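Local coordinates for protein STU0660 (PDB 3ZTH) that probably binds DNA as a large Csn2-type protein of CRISPR-mediated bacterial immunity, and carries magnesium ions, at residues A[28-31]-A[32-36]; A[62-65]-A[66-70]; A[332-336]-A[337-341]. All coordinates share one frame; numbering follows the deposited sequence.

Contact 1 lies deepest, on the first turns of helix 28-43 beside a magnesium site, while contact 2 is a turn leading out of edge strand 62-63 and contact 3 runs along the surface near the C-terminus. Their centres are about 20 Å apart for contacts 1 and 2 and about 50 Å for contacts 2 and 3. The first two share an element, since helix 28-43 carries contact 1 and its far end packs on contact 2. Chemistry follows place: repeated backbone bonds and aromatic rings in contact 1, a carboxylate with waters organising a turn in contact 2, and one lysine spanning a loop in contact 3. Contacts 1 and 3 also meet the second subunit.

Contact 1: residues A[28-31]-A[32-36]; sequences NELK and YYTWQ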
loop_
_atom_site.group_PDB
_atom_site.type_symbol
_atom_site.label_atom_id
_atom_site.label_comp_id
_atom_site.label_asym_id
_atom_site.label_seq_id
_atom_site.Cartn_x
_atom_site.Cartn_y
_atom_site.Cartn_z
ATOM N N ASN A 28 1.268 -37.451 18.512
ATOM C CA ASN A 28 1.836 -36.313 17.800
ATOM C C ASN A 28 0.854 -35.196 17.458
ATOM O O ASN A 28 1.183 -34.017 17.584
ATOM C CB ASN A 28 2.559 -36.804 16.547
ATOM C CG ASN A 28 3.812 -37.590 16.884
ATOM O OD1 ASN A 28 4.202 -37.672 18.053
ATOM N ND2 ASN A 28 4.455 -38.168 15.871
ATOM N N GLU A 29 -0.352 -35.557 17.045
ATOM C CA GLU A 29 -1.351 -34.561 16.700
ATOM C C GLU A 29 -1.668 -33.697 17.916
ATOM O O GLU A 29 -1.720 -32.472 17.828
ATOM C CB GLU A 29 -2.616 -35.247 16.191
ATOM C CG GLU A 29 -2.334 -36.260 15.086
ATOM C CD GLU A 29 -2.112 -37.687 15.603
ATOM O OE1 GLU A 29 -1.287 -37.902 16.528
ATOM O OE2 GLU A 29 -2.774 -38.603 15.066
ATOM N N LEU A 30 -1.868 -34.337 19.058
ATOM C CA LEU A 30 -2.183 -33.592 20.260
ATOM C C LEU A 30 -1.009 -32.686 20.632
ATOM O O LEU A 30 -1.215 -31.538 21.022
ATOM C CB LEU A 30 -2.521 -34.550 21.411
ATOM C CG LEU A 30 -2.785 -33.889 22.767
ATOM C CD1 LEU A 30 -4.040 -33.040 22.711
ATOM C CD2 LEU A 30 -2.916 -34.965 23.830
ATOM N N LYS A 31 0.213 -33.200 20.510
ATOM C CA LYS A 31 1.401 -32.404 20.825
ATOM C C LYS A 31 1.404 -31.184 19.926
ATOM O O LYS A 31 1.647 -30.061 20.373
ATOM C CB LYS A 31 2.701 -33.206 20.602
ATOM C CG LYS A 31 2.904 -34.340 21.611
ATOM C CD LYS A 31 4.325 -34.916 21.617
ATOM C CE LYS A 31 4.617 -35.739 20.382
ATOM N NZ LYS A 31 5.952 -36.378 20.486
ATOM N N TYR A 32 1.099 -31.409 18.656
ATOM C CA TYR A 32 1.092 -30.322 17.697
ATOM C C TYR A 32 0.037 -29.285 18.026
ATOM O O TYR A 32 0.291 -28.084 17.944
ATOM C CB TYR A 32 0.876 -30.856 16.280
ATOM C CG TYR A 32 1.135 -29.806 15.225
ATOM C CD1 TYR A 32 2.420 -29.603 14.729
ATOM C CD2 TYR A 32 0.109 -28.996 14.747
ATOM C CE1 TYR A 32 2.680 -28.623 13.783
ATOM C CE2 TYR A 32 0.355 -28.008 13.799
ATOM C CZ TYR A 32 1.649 -27.827 13.320
ATOM O OH TYR A 32 1.914 -26.864 12.367
ATOM N N TYR A 33 -1.150 -29.756 18.387
ATOM C CA TYR A 33 -2.245 -28.872 18.739
ATOM C C TYR A 33 -1.852 -28.037 19.955
ATOM O O TYR A 33 -2.105 -26.840 20.001
ATOM C CB TYR A 33 -3.498 -29.680 19.069
ATOM C CG TYR A 33 -4.579 -28.826 19.669
ATOM C CD1 TYR A 33 -5.387 -28.029 18.863
ATOM C CD2 TYR A 33 -4.755 -28.759 21.051
ATOM C CE1 TYR A 33 -6.353 -27.174 19.422
ATOM C CE2 TYR A 33 -5.712 -27.911 21.621
ATOM C CZ TYR A 33 -6.506 -27.123 20.796
ATOM O OH TYR A 33 -7.455 -26.294 21.344
ATOM N N THR A 34 -1.241 -28.685 20.937
ATOM C CA THR A 34 -0.821 -28.010 22.149
ATOM C C THR A 34 0.188 -26.924 21.786
ATOM O O THR A 34 0.120 -25.802 22.308
ATOM C CB THR A 34 -0.209 -29.006 23.135
ATOM O OG1 THR A 34 -1.145 -30.065 23.370
ATOM C CG2 THR A 34 0.100 -28.328 24.456
ATOM N N TRP A 35 1.103 -27.246 20.870
ATOM C CA TRP A 35 2.096 -26.266 20.419
ATOM C C TRP A 35 1.425 -25.089 19.698
ATOM O O TRP A 35 1.783 -23.931 19.911
ATOM C CB TRP A 35 3.117 -26.900 19.459
ATOM C CG TRP A 35 3.988 -25.860 18.822
ATOM C CD1 TRP A 35 4.998 -25.165 19.422
ATOM C CD2 TRP A 35 3.821 -25.273 17.522
ATOM N NE1 TRP A 35 5.460 -24.177 18.588
ATOM C CE2 TRP A 35 4.758 -24.218 17.416
ATOM C CE3 TRP A 35 2.966 -25.530 16.441
ATOM C CZ2 TRP A 35 4.868 -23.417 16.271
ATOM C CZ3 TRP A 35 3.071 -24.734 15.297
ATOM C CH2 TRP A 35 4.017 -23.687 15.223
ATOM N N GLN A 36 0.458 -25.390 18.839
ATOM C CA GLN A 36 -0.233 -24.353 18.073
ATOM C C GLN A 36 -0.951 -23.354 18.974
ATOM O O GLN A 36 -0.922 -22.152 18.730
ATOM C CB GLN A 36 -1.234 -25.003 17.106
ATOM C CG GLN A 36 -1.901 -24.045 16.117
ATOM C CD GLN A 36 -0.917 -23.424 15.134
ATOM O OE1 GLN A 36 -0.376 -22.339 15.382
ATOM N NE2 GLN A 36 -0.668 -24.118 14.018
#
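The carbonyl oxygens of Asn-28, Glu-29, Leu-30 and Lys-31 accept from the backbone N four places on, as in any alpha helix; Tyr-32 N lies 2.8 Å from Asn-28 O. One carbonyl is gripped twice. Leu-30 O accepts from Thr-34 N at 2.9 Å and from Thr-34 OG1 at 2.8 Å, the two donors arriving from opposite faces of its plane. With OG1 beside its own backbone N (chi1 -55°), threonine can bury its hydroxyl here and satisfy it within the helix, while the rest of its side chain packs on Ile-13, Leu-15 and Leu-257.

This helix follows strand 20-24, an arrangement consistent with the strand-loop-helix of P-loop NTPases, the clan to which the family is assigned. Lys-31 bends at chi3 (-72°) to bring NZ back to Gly-25 O in the preceding loop, close to Asp-240 of the magnesium site; a long, flexible chain suits that return.

Among the aromatic side chains, Trp-35 CE3 sits 4.0 Å above the Tyr-32 ring, offset toward its rim. Tyr-32 also meets Phe-83 and Phe-209 of the second subunit, while Tyr-33 sends OH to Gln-6 O and its ring meets His-7 edge-to-face.

Contact 2: residues A[62-65]-A[66-70]; sequences ILDE and AREIV
The carboxylate of Asp-64 stands over the backbone of the turn, its OD1 met by Glu-68 N at 3.1 Å from above the carboxylate plane, 58° out of it. A chi1 of 57° wedges CG between backbone N and carbonyl carbon, folding the short side chain inward over the loop. OD2 accepts a hydrogen bond from water 1, which also donates to Ile-69 O at 2.7 Å. The Glu-68 carboxylate runs alongside, its plane turned 80° away; with OE2 5.5 Å from Asp-64 OD2, the like charges may raise each other's proton affinity, and water 2 makes weak bonds to both carboxylates. At the edge of the Arg-67 guanidinium, NH1 makes a weak bond to Glu-65 O, and the group forms a cation-pi contact with Phe-4.

Residues 64 to 67 form a type I turn, closed by Arg-67 N to Asp-64 O at 2.8 Å. Arg-67 takes a left-handed backbone, and Asp-64 N bonds Glu-68 O, the pattern of a beta hairpin whose type I turn carries a G1 beta bulge. Further from the turn, Val-70 N donates to Ile-62 O at 2.8 Å, and Leu-63 CD2 touches Ile-69 CG1 at 3.7 Å.

Leu-63 pairs through its backbone with Phe-4 of strand 2-5, while Ile-62 and Val-70, both branched and apolar, pack on Phe-42 of helix 28-43.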
loop_
_atom_site.group_PDB
_atom_site.type_symbol
_atom_site.label_atom_id
_atom_site.label_comp_id
_atom_site.label_asym_id
_atom_site.label_seq_id
_atom_site.Cartn_x
_atom_site.Cartn_y
_atom_site.Cartn_z
ATOM N N ILE A 62 -6.085 -20.397 28.608
ATOM C CA ILE A 62 -5.127 -21.258 29.308
ATOM C C ILE A 62 -5.231 -20.927 30.797
ATOM O O ILE A 62 -4.972 -19.790 31.204
ATOM C CB ILE A 62 -3.668 -21.013 28.854
ATOM C CG1 ILE A 62 -3.512 -21.357 27.371
ATOM C CG2 ILE A 62 -2.720 -21.847 29.699
ATOM C CD1 ILE A 62 -2.070 -21.401 26.895
ATOM N N LEU A 63 -5.609 -21.915 31.606
ATOM C CA LEU A 63 -5.774 -21.707 33.045
ATOM C C LEU A 63 -4.623 -22.256 33.870
ATOM O O LEU A 63 -3.912 -23.160 33.431
ATOM C CB LEU A 63 -7.072 -22.362 33.523
ATOM C CG LEU A 63 -8.314 -22.042 32.686
ATOM C CD1 LEU A 63 -9.497 -22.851 33.202
ATOM C CD2 LEU A 63 -8.602 -20.542 32.732
ATOM N N ASP A 64 -4.448 -21.710 35.072
ATOM C CA ASP A 64 -3.399 -22.184 35.971
ATOM C C ASP A 64 -4.008 -23.179 36.961
ATOM O O ASP A 64 -5.155 -23.587 36.810
ATOM C CB ASP A 64 -2.765 -21.020 36.733
ATOM C CG ASP A 64 -3.785 -20.221 37.524
ATOM O OD1 ASP A 64 -4.551 -20.831 38.302
ATOM O OD2 ASP A 64 -3.815 -18.979 37.371
ATOM N N GLU A 65 -3.234 -23.566 37.969
ATOM C CA GLU A 65 -3.687 -24.523 38.971
ATOM C C GLU A 65 -4.996 -24.089 39.607
ATOM O O GLU A 65 -5.933 -24.879 39.724
ATOM C CB GLU A 65 -2.639 -24.681 40.073
ATOM C CG GLU A 65 -1.208 -24.859 39.579
ATOM C CD GLU A 65 -0.477 -23.532 39.347
ATOM O OE1 GLU A 65 -0.847 -22.783 38.415
ATOM O OE2 GLU A 65 0.475 -23.243 40.110
ATOM N N ALA A 66 -5.054 -22.831 40.023
ATOM C CA ALA A 66 -6.248 -22.296 40.665
ATOM C C ALA A 66 -7.403 -22.162 39.684
ATOM O O ALA A 66 -8.505 -21.764 40.060
ATOM C CB ALA A 66 -5.936 -20.941 41.290
ATOM N N ARG A 67 -7.147 -22.505 38.429
ATOM C CA ARG A 67 -8.158 -22.409 37.389
ATOM C C ARG A 67 -8.384 -20.968 36.961
ATOM O O ARG A 67 -9.440 -20.616 36.442
ATOM C CB ARG A 67 -9.473 -23.035 37.854
ATOM C CG ARG A 67 -9.669 -24.449 37.338
ATOM C CD ARG A 67 -8.521 -25.366 37.717
ATOM N NE ARG A 67 -8.608 -26.644 37.020
ATOM C CZ ARG A 67 -7.914 -27.725 37.351
ATOM N NH1 ARG A 67 -7.072 -27.694 38.377
ATOM N NH2 ARG A 67 -8.067 -28.843 36.659
ATOM N N GLU A 68 -7.377 -20.134 37.185
ATOM C CA GLU A 68 -7.449 -18.737 36.792
ATOM C C GLU A 68 -6.830 -18.591 35.409
ATOM O O GLU A 68 -6.061 -19.451 34.961
ATOM C CB GLU A 68 -6.684 -17.867 37.781
ATOM C CG GLU A 68 -7.239 -17.913 39.173
ATOM C CD GLU A 68 -7.597 -16.538 39.678
ATOM O OE1 GLU A 68 -8.403 -15.852 38.999
ATOM O OE2 GLU A 68 -7.073 -16.148 40.747
ATOM N N ILE A 69 -7.154 -17.493 34.737
ATOM C CA ILE A 69 -6.627 -17.257 33.407
ATOM C C ILE A 69 -5.189 -16.765 33.426
ATOM O O ILE A 69 -4.843 -15.840 34.162
ATOM C CB ILE A 69 -7.497 -16.248 32.637
ATOM C CG1 ILE A 69 -8.843 -16.892 32.304
ATOM C CG2 ILE A 69 -6.797 -15.817 31.367
ATOM C CD1 ILE A 69 -9.791 -15.988 31.532
ATOM N N VAL A 70 -4.354 -17.407 32.619
ATOM C CA VAL A 70 -2.955 -17.026 32.510
ATOM C C VAL A 70 -2.901 -15.976 31.414
ATOM O O VAL A 70 -3.178 -16.273 30.264
ATOM C CB VAL A 70 -2.086 -18.227 32.100
ATOM C CG1 VAL A 70 -0.621 -17.815 32.041
ATOM C CG2 VAL A 70 -2.288 -19.365 33.084
HETATM O O HOH W 1 -3.505 -16.436 36.483
HETATM O O HOH W 2 -3.984 -17.754 40.513
#

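Contact 3: residues A[332-336]-A[337-341]; sequences RCSQT and PDKEL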
loop_
_atom_site.group_PDB
_atom_site.type_symbol
_atom_site.label_atom_id
_atom_site.label_comp_id
_atom_site.label_asym_id
_atom_site.label_seq_id
_atom_site.Cartn_x
_atom_site.Cartn_y
_atom_site.Cartn_z
ATOM N N ARG A 332 4.646 -57.759 25.328
ATOM C CA ARG A 332 4.622 -59.194 25.592
ATOM C C ARG A 332 5.939 -59.854 25.201
ATOM O O ARG A 332 6.554 -59.505 24.190
ATOM C CB ARG A 332 3.464 -59.877 24.847
ATOM C CG ARG A 332 2.099 -59.830 25.550
ATOM C CD ARG A 332 1.367 -58.507 25.340
ATOM N NE ARG A 332 0.006 -58.547 25.879
ATOM C CZ ARG A 332 -0.838 -57.514 25.895
ATOM N NH1 ARG A 332 -0.477 -56.333 25.400
ATOM N NH2 ARG A 332 -2.053 -57.664 26.409
ATOM N N CYS A 333 6.361 -60.812 26.017
ATOM C CA CYS A 333 7.604 -61.539 25.797
ATOM C C CYS A 333 7.798 -61.972 24.350
ATOM O O CYS A 333 6.936 -62.631 23.771
ATOM C CB CYS A 333 7.643 -62.768 26.704
ATOM S SG CYS A 333 9.093 -63.810 26.473
ATOM N N SER A 334 8.938 -61.602 23.775
ATOM C CA SER A 334 9.252 -61.967 22.396
ATOM C C SER A 334 9.127 -63.478 22.177
ATOM O O SER A 334 9.375 -64.277 23.085
ATOM C CB SER A 334 10.674 -61.515 22.043
ATOM O OG SER A 334 11.084 -62.030 20.787
ATOM N N GLN A 335 8.739 -63.865 20.965
ATOM C CA GLN A 335 8.586 -65.275 20.625
ATOM C C GLN A 335 9.589 -65.704 19.558
ATOM O O GLN A 335 9.219 -66.294 18.537
ATOM C CB GLN A 335 7.166 -65.548 20.134
ATOM C CG GLN A 335 6.115 -65.551 21.228
ATOM C CD GLN A 335 4.712 -65.619 20.662
ATOM O OE1 GLN A 335 4.218 -64.649 20.079
ATOM N NE2 GLN A 335 4.066 -66.771 20.815
ATOM N N THR A 336 10.861 -65.402 19.802
ATOM C CA THR A 336 11.923 -65.757 18.870
ATOM C C THR A 336 12.608 -67.042 19.331
ATOM O O THR A 336 12.936 -67.195 20.511
ATOM C CB THR A 336 12.972 -64.629 18.768
ATOM O OG1 THR A 336 12.318 -63.395 18.442
ATOM C CG2 THR A 336 14.001 -64.953 17.686
ATOM N N PRO A 337 12.821 -67.989 18.405
ATOM C CA PRO A 337 13.470 -69.264 18.722
ATOM C C PRO A 337 14.983 -69.153 18.941
ATOM O O PRO A 337 15.633 -68.249 18.411
ATOM C CB PRO A 337 13.119 -70.129 17.514
ATOM C CG PRO A 337 13.113 -69.133 16.395
ATOM C CD PRO A 337 12.365 -67.965 17.003
ATOM N N ASP A 338 15.527 -70.079 19.728
ATOM C CA ASP A 338 16.957 -70.130 20.035
ATOM C C ASP A 338 17.539 -68.799 20.499
ATOM O O ASP A 338 18.523 -68.315 19.935
ATOM C CB ASP A 338 17.748 -70.621 18.815
ATOM C CG ASP A 338 17.273 -71.976 18.315
ATOM O OD1 ASP A 338 17.640 -73.003 18.928
ATOM O OD2 ASP A 338 16.526 -72.016 17.312
ATOM N N LYS A 339 16.946 -68.208 21.530
ATOM C CA LYS A 339 17.442 -66.935 22.033
ATOM C C LYS A 339 18.828 -67.080 22.632
ATOM O O LYS A 339 19.621 -66.146 22.608
ATOM C CB LYS A 339 16.478 -66.350 23.069
ATOM C CG LYS A 339 15.187 -65.837 22.453
ATOM C CD LYS A 339 14.271 -65.198 23.476
ATOM C CE LYS A 339 13.012 -64.672 22.803
ATOM N NZ LYS A 339 12.085 -64.044 23.779
ATOM N N GLU A 340 19.125 -68.259 23.159
ATOM C CA GLU A 340 20.427 -68.502 23.758
ATOM C C GLU A 340 21.515 -68.269 22.714
ATOM O O GLU A 340 22.553 -67.671 23.002
ATOM C CB GLU A 340 20.516 -69.939 24.270
ATOM C CG GLU A 340 19.265 -70.447 24.974
ATOM C CD GLU A 340 19.468 -71.825 25.597
ATOM O OE1 GLU A 340 19.959 -72.740 24.888
ATOM O OE2 GLU A 340 19.133 -71.993 26.794
ATOM N N LEU A 341 21.267 -68.747 21.500
ATOM C CA LEU A 341 22.221 -68.598 20.408
ATOM C C LEU A 341 22.424 -67.136 20.003
ATOM O O LEU A 341 23.559 -66.693 19.809
ATOM C CB LEU A 341 21.752 -69.418 19.203
ATOM C CG LEU A 341 21.634 -70.916 19.488
ATOM C CD1 LEU A 341 21.022 -71.634 18.302
ATOM C CD2 LEU A 341 23.011 -71.471 19.799
#
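Lys-339 reaches back from the first turn of helix 339-345 to Ser-334, and its side chain can be followed outward. CB leaves the backbone with CG turned beside the backbone N (chi1 -72°), and from there the chain is fully extended. CG passes 3.3 Å from Thr-336 O, CD runs on at 3.8 Å from the same oxygen, and CE lies 3.4 Å from it, so three methylenes slide alongside one carbonyl. NZ ends 2.8 Å from Ser-334 O in a hydrogen bond that comes from above the carbonyl plane, 58° out of it; Ser-334 CB is also near. A long, extended lysine chain with a donor at its end suits this span.

The arrangement belongs to a helix start: Asp-338 occupies the N-cap position but makes no capping bond with its side chain, whose OD2 goes instead to Ser-280 of the second subunit. Before it Pro-337, lacking a backbone N-H, suits the extended approach to the helix, and its CD rests 3.5 Å from Thr-336 CG2. Thr-336 OG1 donates to Ser-334 OG at 3.0 Å, tying the two hydroxyls of the loop together. Residues of the second subunit, among them Val-313 and Gln-343, pack against Thr-336 and Lys-339.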